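Local coordinates for protein amidohydrolase (Xanthomonas campestris pv. campestris, PDB 4DZH) that probably deaminates adenosine-type substrates such as 5'-methylthioadenosine, as a zinc-binding member of the ATZ/TRZ amidohydrolases, at residues A[114-119]-A[439-444]; A[134-139]-A[148-153]; A[410-415]-A[420-425]. One frame throughout, in Å; residues are numbered along the deposited sequence. Where two conformers were deposited one is given.

Contact 2 is the deep one: every residue that touches there is buried, and a single phenol-carboxylate hydrogen bond joins a barrel strand to the helix after it, near the zinc ligand His81. Contacts 1 and 3 lie further out and are partly buried. In contact 1 one tryptophan carries nearly everything, stacked and hydrogen-bonded between two helices, whereas contact 3 is a hairpin whose backbone does most of the bonding. The same helix, 114-130, starts in contact 1 and packs on both others. Contacts 2 and 3 meet directly through Lys420 NZ and His153 O; contacts 1 and 3 do not touch.

Contact 1: residues A[114-119]-A[439-444]; sequences PEFVAD and RQWRDR
Trp441 reaches out of the C-terminal helix 431-447 and lays its indole against Phe116 and Asp119, one turn apart at the start of helix 114-130. From CB the side chain heads straight for the other helix, with CG anti to its own carbonyl carbon (chi1 -80°). The pyrrole side comes to Asp119: NE1 donates to OD2 of Asp119 at 2.9 Å, almost straight at 176° and in the indole plane, using the carboxylate's anti lone pair. The same OD2 also bonds Asn437 ND2 one turn earlier on the C-terminal helix, so two donors from that helix hold it. Further round the indole, CZ2 lies 3.6 Å from CA of Phe116, and CH2 is equally close to Phe116 CB. CE3 and CZ3 receive the Phe116 ring edge-on, with Phe116 CD1 3.8 Å from Trp441 CZ3. The planes stand 78° apart, and the centroids of the Phe116 ring and the six-membered ring of Trp441 5.2 Å, a T-shaped stack with the indole as the face. Over the opposite face sit Gln440 OE1 and Arg444 NH1, both toward its rim. Leu86 and Val111 touch both aromatic side chains. The short helix segments are steeply inclined, nearer antiparallel than parallel, with axes 12.0 Å apart, and the large indole bridges that distance: it packs the C-terminal helix onto an outer helix of the amidohydrolase TIM barrel.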
loop_
_atom_site.group_PDB
_atom_site.type_symbol
_atom_site.label_atom_id
_atom_site.label_comp_id
_atom_site.label_asym_id
_atom_site.label_seq_id
_atom_site.Cartn_x
_atom_site.Cartn_y
_atom_site.Cartn_z
ATOM N N PRO A 114 9.228 27.877 13.917
ATOM C CA PRO A 114 8.926 26.934 15.003
ATOM C C PRO A 114 7.487 26.442 15.072
ATOM O O PRO A 114 7.255 25.294 15.452
ATOM C CB PRO A 114 9.249 27.738 16.280
ATOM C CG PRO A 114 10.096 28.828 15.843
ATOM C CD PRO A 114 9.812 29.135 14.404
ATOM N N GLU A 115 6.517 27.285 14.715
ATOM C CA GLU A 115 5.117 26.872 14.789
ATOM C C GLU A 115 4.826 25.794 13.756
ATOM O O GLU A 115 4.181 24.787 14.057
ATOM C CB GLU A 115 4.172 28.060 14.571
ATOM C CG GLU A 115 4.248 29.104 15.665
ATOM C CD GLU A 115 3.661 28.622 16.975
ATOM O OE1 GLU A 115 2.560 28.018 16.966
ATOM O OE2 GLU A 115 4.306 28.862 18.024
ATOM N N PHE A 116 5.280 26.032 12.532
ATOM C CA PHE A 116 5.046 25.089 11.451
ATOM C C PHE A 116 5.668 23.728 11.806
ATOM O O PHE A 116 5.048 22.663 11.657
ATOM C CB PHE A 116 5.639 25.647 10.161
ATOM C CG PHE A 116 5.600 24.670 8.991
ATOM C CD1 PHE A 116 4.441 24.503 8.239
ATOM C CD2 PHE A 116 6.731 23.929 8.667
ATOM C CE1 PHE A 116 4.401 23.596 7.171
ATOM C CE2 PHE A 116 6.707 23.025 7.573
ATOM C CZ PHE A 116 5.546 22.867 6.837
ATOM N N VAL A 117 6.896 23.780 12.294
ATOM C CA VAL A 117 7.576 22.543 12.627
ATOM C C VAL A 117 6.907 21.841 13.798
ATOM O O VAL A 117 6.746 20.617 13.801
ATOM C CB VAL A 117 9.043 22.817 12.856
ATOM C CG1 VAL A 117 9.746 21.629 13.481
ATOM C CG2 VAL A 117 9.685 23.206 11.550
ATOM N N ALA A 118 6.491 22.594 14.812
ATOM C CA ALA A 118 5.806 21.943 15.913
ATOM C C ALA A 118 4.469 21.317 15.495
ATOM O O ALA A 118 4.157 20.198 15.915
ATOM C CB ALA A 118 5.600 22.914 17.101
ATOM N N ASP A 119 3.670 22.035 14.701
ATOM C CA ASP A 119 2.347 21.547 14.347
ATOM C C ASP A 119 2.486 20.315 13.413
ATOM O O ASP A 119 1.754 19.319 13.592
ATOM C CB ASP A 119 1.538 22.632 13.644
ATOM C CG ASP A 119 1.090 23.759 14.601
ATOM O OD1 ASP A 119 1.243 23.602 15.832
ATOM O OD2 ASP A 119 0.591 24.785 14.081
ATOM N N ARG A 439 -6.176 22.326 8.607
ATOM C CA ARG A 439 -6.941 23.191 7.706
ATOM C C ARG A 439 -6.455 24.647 7.685
ATOM O O ARG A 439 -6.445 25.284 6.615
ATOM C CB ARG A 439 -8.396 23.122 8.080
ATOM C CG ARG A 439 -8.825 21.700 8.197
ATOM C CD ARG A 439 -10.312 21.560 8.390
ATOM N NE ARG A 439 -10.801 20.351 7.736
ATOM C CZ ARG A 439 -11.776 19.583 8.221
ATOM N NH1 ARG A 439 -12.350 19.880 9.377
ATOM N NH2 ARG A 439 -12.184 18.509 7.550
ATOM N N GLN A 440 -6.025 25.175 8.847
ATOM C CA GLN A 440 -5.395 26.484 8.855
ATOM C C GLN A 440 -4.199 26.513 7.964
ATOM O O GLN A 440 -4.042 27.408 7.134
ATOM C CB GLN A 440 -4.923 26.892 10.271
ATOM C CG GLN A 440 -4.077 28.209 10.206
ATOM C CD GLN A 440 -3.345 28.516 11.482
ATOM O OE1 GLN A 440 -2.283 27.944 11.767
ATOM N NE2 GLN A 440 -3.908 29.418 12.265
ATOM N N TRP A 441 -3.308 25.537 8.158
ATOM C CA TRP A 441 -2.094 25.490 7.365
ATOM C C TRP A 441 -2.382 25.331 5.871
ATOM O O TRP A 441 -1.646 25.864 5.019
ATOM C CB TRP A 441 -1.201 24.362 7.874
ATOM C CG TRP A 441 -0.447 24.801 9.097
ATOM C CD1 TRP A 441 -0.621 24.376 10.390
ATOM C CD2 TRP A 441 0.560 25.799 9.123
ATOM N NE1 TRP A 441 0.268 25.049 11.222
ATOM C CE2 TRP A 441 1.003 25.918 10.459
ATOM C CE3 TRP A 441 1.152 26.601 8.136
ATOM C CZ2 TRP A 441 1.999 26.807 10.828
ATOM C CZ3 TRP A 441 2.147 27.479 8.496
ATOM C CH2 TRP A 441 2.563 27.580 9.838
ATOM N N ARG A 442 -3.449 24.606 5.573
ATOM C CA ARG A 442 -3.879 24.396 4.190
ATOM C C ARG A 442 -4.178 25.748 3.540
ATOM O O ARG A 442 -3.693 26.051 2.454
ATOM C CB ARG A 442 -5.118 23.505 4.169
ATOM C CG ARG A 442 -5.334 22.757 2.860
ATOM C CD ARG A 442 -5.991 23.666 1.881
ATOM N NE ARG A 442 -7.199 24.224 2.464
ATOM C CZ ARG A 442 -8.362 23.578 2.477
ATOM N NH1 ARG A 442 -9.442 24.142 3.009
ATOM N NH2 ARG A 442 -8.445 22.366 1.925
ATOM N N ASP A 443 -4.918 26.581 4.256
ATOM C CA ASP A 443 -5.226 27.956 3.797
ATOM C C ASP A 443 -4.007 28.899 3.639
ATOM O O ASP A 443 -3.919 29.674 2.673
ATOM C CB ASP A 443 -6.242 28.596 4.728
ATOM C CG ASP A 443 -7.589 27.867 4.733
ATOM O OD1 ASP A 443 -7.942 27.148 3.749
ATOM O OD2 ASP A 443 -8.306 28.023 5.733
ATOM N N ARG A 444 -3.066 28.820 4.577
ATOM C CA ARG A 444 -1.861 29.637 4.519
ATOM C C ARG A 444 -1.019 29.296 3.335
ATOM O O ARG A 444 -0.534 30.189 2.636
ATOM C CB ARG A 444 -1.017 29.425 5.774
ATOM C CG ARG A 444 -1.616 30.046 6.973
ATOM C CD ARG A 444 -0.643 30.010 8.107
ATOM N NE ARG A 444 -1.148 30.794 9.235
ATOM C CZ ARG A 444 -0.589 30.777 10.435
ATOM N NH1 ARG A 444 0.494 30.044 10.660
ATOM N NH2 ARG A 444 -1.122 31.489 11.408
#

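Contact 2: residues A[134-139]-A[148-153]; sequences TCVNEN and AVYKQH
Tyr150 points from helix 143-152 at strand 133-139, and its hydroxyl ends against Glu138. The polar part of the contact is one short hydrogen bond, Tyr150 OH to Glu138 OE1, 2.6 Å long with the hydroxyl as donor. OE1 lies near the plane of the phenol ring, but the hydroxyl meets the carboxylate from above, 47° out of its plane. Glu138 CG, anti to the backbone N (chi1 -171°), comes to 4.0 Å from Tyr150 CE2, and a bend at chi2 (58°) then turns the carboxylate so that OE1 meets the hydroxyl. Thr80 OG1 is a second partner of OE1, Asn82 N binds OE2, and Asn82 ND2 bonds the tyrosine hydroxyl, so both ends of the pair are tied to the chain around the zinc ligand His81.

The apolar part comes from Val136, two residues back on the same side of the strand, which sends CG2 to 3.6 Å from Tyr150 CZ; the two side chains cross at about a right angle. Thr121 and Ile125 of helix 114-130 also touch the tyrosine.

Within the helix end, His153 folds back on the last turn: its ND1 donates to Val149 O at 3.0 Å, from the opposite face of that carbonyl to the backbone N of His153.

Strand and helix are the first two elements of a beta-alpha-beta unit of the barrel. The side chain of Glu138 is buried and about 9 Å from a zinc ion; the Tyr150 hydroxyl and the Asn82 amide would be expected to stabilise a negative carboxylate, and the tyrosine bond fixes where one of its oxygens lies.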
loop_
_atom_site.group_PDB
_atom_site.type_symbol
_atom_site.label_atom_id
_atom_site.label_comp_id
_atom_site.label_asym_id
_atom_site.label_seq_id
_atom_site.Cartn_x
_atom_site.Cartn_y
_atom_site.Cartn_z
ATOM N N THR A 134 6.606 3.789 16.324
ATOM C CA THR A 134 6.923 4.258 17.681
ATOM C C THR A 134 8.268 5.009 17.800
ATOM O O THR A 134 8.619 5.546 18.885
ATOM C CB THR A 134 6.995 3.080 18.691
ATOM O OG1 THR A 134 7.869 2.053 18.175
ATOM C CG2 THR A 134 5.619 2.479 18.885
ATOM N N CYS A 135 8.990 5.079 16.685
ATOM C CA CYS A 135 10.310 5.717 16.664
ATOM C C CYS A 135 10.574 6.282 15.261
ATOM O O CYS A 135 10.187 5.649 14.270
ATOM C CB CYS A 135 11.353 4.643 16.982
ATOM S SG CYS A 135 13.056 5.265 17.262
ATOM N N VAL A 136 11.270 7.432 15.202
ATOM C CA VAL A 136 11.630 8.013 13.916
ATOM C C VAL A 136 13.070 8.409 13.908
ATOM O O VAL A 136 13.687 8.581 14.982
ATOM C CB VAL A 136 10.835 9.306 13.599
ATOM C CG1 VAL A 136 9.442 8.956 13.295
ATOM C CG2 VAL A 136 10.917 10.334 14.754
ATOM N N ASN A 137 13.580 8.517 12.675
ATOM C CA ASN A 137 14.888 9.114 12.402
ATOM C C ASN A 137 14.553 10.392 11.656
ATOM O O ASN A 137 14.394 10.381 10.412
ATOM C CB ASN A 137 15.682 8.196 11.497
ATOM C CG ASN A 137 17.105 8.657 11.295
ATOM O OD1 ASN A 137 17.660 9.433 12.085
ATOM N ND2 ASN A 137 17.734 8.112 10.281
ATOM N N GLU A 138 14.450 11.491 12.423
ATOM C CA GLU A 138 13.936 12.764 11.925
ATOM C C GLU A 138 15.025 13.613 11.265
ATOM O O GLU A 138 16.172 13.662 11.710
ATOM C CB GLU A 138 13.379 13.563 13.122
ATOM C CG GLU A 138 12.605 14.814 12.703
ATOM C CD GLU A 138 11.415 14.522 11.774
ATOM O OE1 GLU A 138 10.584 13.574 12.002
ATOM O OE2 GLU A 138 11.272 15.302 10.831
ATOM N N ASN A 139 14.636 14.314 10.185
ATOM C CA ASN A 139 15.620 15.105 9.456
ATOM C C ASN A 139 14.942 16.408 9.016
ATOM O O ASN A 139 14.322 16.457 7.955
ATOM C CB ASN A 139 16.060 14.240 8.255
ATOM C CG ASN A 139 17.182 14.841 7.448
ATOM O OD1 ASN A 139 17.394 16.031 7.446
ATOM N ND2 ASN A 139 17.888 13.983 6.689
ATOM N N ALA A 148 11.829 18.645 21.424
ATOM C CA ALA A 148 10.924 19.003 22.522
ATOM C C ALA A 148 9.540 18.406 22.301
ATOM O O ALA A 148 8.930 17.860 23.248
ATOM C CB ALA A 148 10.845 20.511 22.683
ATOM N N VAL A 149 9.034 18.504 21.056
ATOM C CA VAL A 149 7.723 17.962 20.710
ATOM C C VAL A 149 7.661 16.458 20.865
ATOM O O VAL A 149 6.761 15.951 21.505
ATOM C CB VAL A 149 7.272 18.359 19.295
ATOM C CG1 VAL A 149 6.005 17.618 18.912
ATOM C CG2 VAL A 149 7.061 19.847 19.235
ATOM N N TYR A 150 8.650 15.741 20.325
ATOM C CA TYR A 150 8.695 14.297 20.530
ATOM C C TYR A 150 8.743 13.935 22.038
ATOM O O TYR A 150 8.011 13.045 22.469
ATOM C CB TYR A 150 9.881 13.679 19.786
ATOM C CG TYR A 150 9.672 13.615 18.273
ATOM C CD1 TYR A 150 8.583 12.974 17.696
ATOM C CD2 TYR A 150 10.612 14.180 17.421
ATOM C CE1 TYR A 150 8.423 12.905 16.324
ATOM C CE2 TYR A 150 10.445 14.095 16.041
ATOM C CZ TYR A 150 9.358 13.475 15.515
ATOM O OH TYR A 150 9.145 13.369 14.144
ATOM N N LYS A 151 9.602 14.628 22.798
ATOM C CA LYS A 151 9.798 14.346 24.226
ATOM C C LYS A 151 8.468 14.580 24.929
ATOM O O LYS A 151 8.023 13.741 25.705
ATOM C CB LYS A 151 10.868 15.247 24.804
ATOM C CG LYS A 151 11.109 14.987 26.299
ATOM C CD LYS A 151 11.552 13.546 26.527
ATOM C CE LYS A 151 11.863 13.275 28.036
ATOM N NZ LYS A 151 12.765 12.117 28.239
ATOM N N GLN A 152 7.801 15.696 24.637
ATOM C CA GLN A 152 6.517 16.010 25.318
ATOM C C GLN A 152 5.458 14.906 25.082
ATOM O O GLN A 152 4.629 14.584 25.961
ATOM C CB GLN A 152 6.017 17.380 24.816
ATOM C CG GLN A 152 4.635 17.825 25.320
ATOM C CD GLN A 152 3.960 18.807 24.351
ATOM O OE1 GLN A 152 4.643 19.512 23.588
ATOM N NE2 GLN A 152 2.608 18.840 24.365
ATOM N N HIS A 153 5.478 14.294 23.896
ATOM C CA HIS A 153 4.511 13.272 23.579
ATOM C C HIS A 153 4.963 11.874 23.958
ATOM O O HIS A 153 4.260 10.870 23.661
ATOM C CB HIS A 153 4.160 13.295 22.071
ATOM C CG HIS A 153 3.297 14.450 21.681
ATOM N ND1 HIS A 153 3.801 15.695 21.406
ATOM C CD2 HIS A 153 1.948 14.563 21.624
ATOM C CE1 HIS A 153 2.800 16.524 21.140
ATOM N NE2 HIS A 153 1.670 15.862 21.274
#

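Contact 3: residues A[410-415]-A[420-425]; sequences VTDVWI and KLVQRE
A beta hairpin with a classic bulge joins strand 410-415 to strand 418-422, at the margin of the sheet that carries on from strand 381-385. At the bulge Lys420 and Leu421 both face Val413, and Val413 O accepts from both of their amides: Lys420 N at 2.8 Å, Leu421 N at 3.3 Å. The return bond, Val413 N to Leu421 O, completes an antiparallel hydrogen-bonded pair. On the face of Val413 and Leu421 the two CB atoms are 3.7 Å apart. In Leu421, chi1 (-173°) sets CG anti to the backbone N, and chi2 (80°) then brings CD2 to 4.0 Å from Val410 CG1.

Lys420, the first residue of the bulge, bends at chi2 and chi3. Its side chain crosses that of Ile415 at about a right angle, Lys420 CG 3.7 Å from Ile415 CG1, while the ammonium leads away from the hairpin to His153 O. Leu129 of helix 114-130 touches Val413, Ile415 and Lys420.

Beyond Leu421 the chain makes a type I' turn from Val422 to Glu425, closed by backbone bonds between these two residues, and strand 410-415 bonds to the turn. Thr411 O takes the amide of Arg424. Asp412 OD1 takes the amide of Gln423, met from well above the carboxylate plane; its OD2 accepts from Thr411 OG1 and is salt-bridged to Arg66, so the buried carboxylate has partners at both oxygens. The Arg424 chain, bent twice, doubles back until NH1 donates to Val410 O at 2.8 Å, in the carbonyl plane but 15° off the guanidinium plane; Arg130 O is a second acceptor of the same NH1.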
loop_
_atom_site.group_PDB
_atom_site.type_symbol
_atom_site.label_atom_id
_atom_site.label_comp_id
_atom_site.label_asym_id
_atom_site.label_seq_id
_atom_site.Cartn_x
_atom_site.Cartn_y
_atom_site.Cartn_z
ATOM N N VAL A 410 -3.877 -1.600 13.672
ATOM C CA VAL A 410 -3.202 -1.316 14.944
ATOM C C VAL A 410 -4.216 -0.867 15.982
ATOM O O VAL A 410 -4.957 0.095 15.754
ATOM C CB VAL A 410 -2.112 -0.220 14.740
ATOM C CG1 VAL A 410 -1.524 0.245 16.081
ATOM C CG2 VAL A 410 -1.000 -0.762 13.788
ATOM N N THR A 411 -4.268 -1.517 17.141
ATOM C CA THR A 411 -5.237 -1.103 18.157
ATOM C C THR A 411 -4.641 -0.518 19.416
ATOM O O THR A 411 -5.222 0.365 20.030
ATOM C CB THR A 411 -6.134 -2.274 18.572
ATOM O OG1 THR A 411 -5.320 -3.349 19.059
ATOM C CG2 THR A 411 -6.974 -2.764 17.360
ATOM N N ASP A 412 -3.440 -0.954 19.747
ATOM C CA ASP A 412 -2.781 -0.449 20.953
ATOM C C ASP A 412 -1.281 -0.264 20.719
ATOM O O ASP A 412 -0.668 -1.068 20.034
ATOM C CB ASP A 412 -3.012 -1.388 22.146
ATOM C CG ASP A 412 -4.518 -1.640 22.431
ATOM O OD1 ASP A 412 -5.153 -0.872 23.199
ATOM O OD2 ASP A 412 -5.066 -2.589 21.847
ATOM N N VAL A 413 -0.773 0.788 21.324
ATOM C CA VAL A 413 0.629 1.176 21.199
ATOM C C VAL A 413 1.161 1.666 22.535
ATOM O O VAL A 413 0.537 2.515 23.219
ATOM C CB VAL A 413 0.742 2.329 20.202
ATOM C CG1 VAL A 413 2.183 2.863 20.186
ATOM C CG2 VAL A 413 0.313 1.847 18.834
ATOM N N TRP A 414 2.330 1.154 22.905
ATOM C CA TRP A 414 3.053 1.625 24.088
ATOM C C TRP A 414 4.449 2.047 23.673
ATOM O O TRP A 414 5.061 1.392 22.815
ATOM C CB TRP A 414 3.227 0.510 25.108
ATOM C CG TRP A 414 1.955 -0.055 25.669
ATOM C CD1 TRP A 414 1.369 0.269 26.877
ATOM C CD2 TRP A 414 1.138 -1.066 25.082
ATOM N NE1 TRP A 414 0.233 -0.490 27.070
ATOM C CE2 TRP A 414 0.077 -1.327 25.998
ATOM C CE3 TRP A 414 1.205 -1.798 23.893
ATOM C CZ2 TRP A 414 -0.930 -2.250 25.721
ATOM C CZ3 TRP A 414 0.183 -2.738 23.626
ATOM C CH2 TRP A 414 -0.852 -2.951 24.545
ATOM N N ILE A 415 4.947 3.110 24.311
ATOM C CA ILE A 415 6.330 3.589 24.130
ATOM C C ILE A 415 6.922 3.707 25.528
ATOM O O ILE A 415 6.404 4.449 26.393
ATOM C CB ILE A 415 6.430 4.949 23.401
ATOM C CG1 ILE A 415 5.748 4.851 22.029
ATOM C CG2 ILE A 415 7.927 5.426 23.259
ATOM C CD1 ILE A 415 5.919 6.132 21.156
ATOM N N LYS A 420 0.027 4.925 24.518
ATOM C CA LYS A 420 -0.079 6.056 23.606
ATOM C C LYS A 420 -1.333 5.967 22.791
ATOM O O LYS A 420 -1.895 7.003 22.401
ATOM C CB LYS A 420 1.084 6.045 22.604
ATOM C CG LYS A 420 2.436 5.815 23.271
ATOM C CD LYS A 420 2.633 6.784 24.356
ATOM C CE LYS A 420 2.476 8.212 23.913
ATOM N NZ LYS A 420 2.727 9.123 25.072
ATOM N N LEU A 421 -1.723 4.741 22.476
ATOM C CA LEU A 421 -2.936 4.478 21.680
ATOM C C LEU A 421 -3.597 3.369 22.437
ATOM O O LEU A 421 -2.973 2.326 22.702
ATOM C CB LEU A 421 -2.592 4.024 20.231
ATOM C CG LEU A 421 -3.836 3.904 19.306
ATOM C CD1 LEU A 421 -4.218 5.297 18.821
ATOM C CD2 LEU A 421 -3.556 2.929 18.183
ATOM N N VAL A 422 -4.869 3.583 22.798
ATOM C CA VAL A 422 -5.633 2.607 23.566
ATOM C C VAL A 422 -6.957 2.378 22.847
ATOM O O VAL A 422 -7.784 3.302 22.815
ATOM C CB VAL A 422 -5.906 3.150 24.966
ATOM C CG1 VAL A 422 -6.945 2.273 25.706
ATOM C CG2 VAL A 422 -4.572 3.285 25.784
ATOM N N GLN A 423 -7.158 1.175 22.316
ATOM C CA GLN A 423 -8.322 0.831 21.494
ATOM C C GLN A 423 -8.569 1.908 20.441
ATOM O O GLN A 423 -9.686 2.482 20.353
ATOM C CB GLN A 423 -9.580 0.593 22.374
ATOM C CG GLN A 423 -9.474 -0.677 23.268
ATOM C CD GLN A 423 -10.424 -0.661 24.492
ATOM O OE1 GLN A 423 -10.903 0.405 24.922
ATOM N NE2 GLN A 423 -10.685 -1.851 25.059
ATOM N N ARG A 424 -7.524 2.185 19.654
ATOM C CA ARG A 424 -7.522 3.179 18.575
ATOM C C ARG A 424 -7.667 4.613 19.039
ATOM O O ARG A 424 -7.724 5.519 18.196
ATOM C CB ARG A 424 -8.619 2.880 17.548
ATOM C CG ARG A 424 -8.522 1.518 16.904
ATOM C CD ARG A 424 -7.490 1.474 15.766
ATOM N NE ARG A 424 -7.645 2.482 14.713
ATOM C CZ ARG A 424 -6.600 2.975 14.048
ATOM N NH1 ARG A 424 -5.375 2.529 14.338
ATOM N NH2 ARG A 424 -6.773 3.898 13.101
ATOM N N GLU A 425 -7.755 4.832 20.353
ATOM C CA GLU A 425 -7.873 6.201 20.868
ATOM C C GLU A 425 -6.493 6.760 21.229
ATOM O O GLU A 425 -5.765 6.136 22.006
ATOM C CB GLU A 425 -8.849 6.290 22.066
ATOM C CG GLU A 425 -9.125 7.764 22.493
ATOM C CD GLU A 425 -10.146 7.917 23.634
ATOM O OE1 GLU A 425 -10.696 6.884 24.080
ATOM O OE2 GLU A 425 -10.383 9.074 24.078
#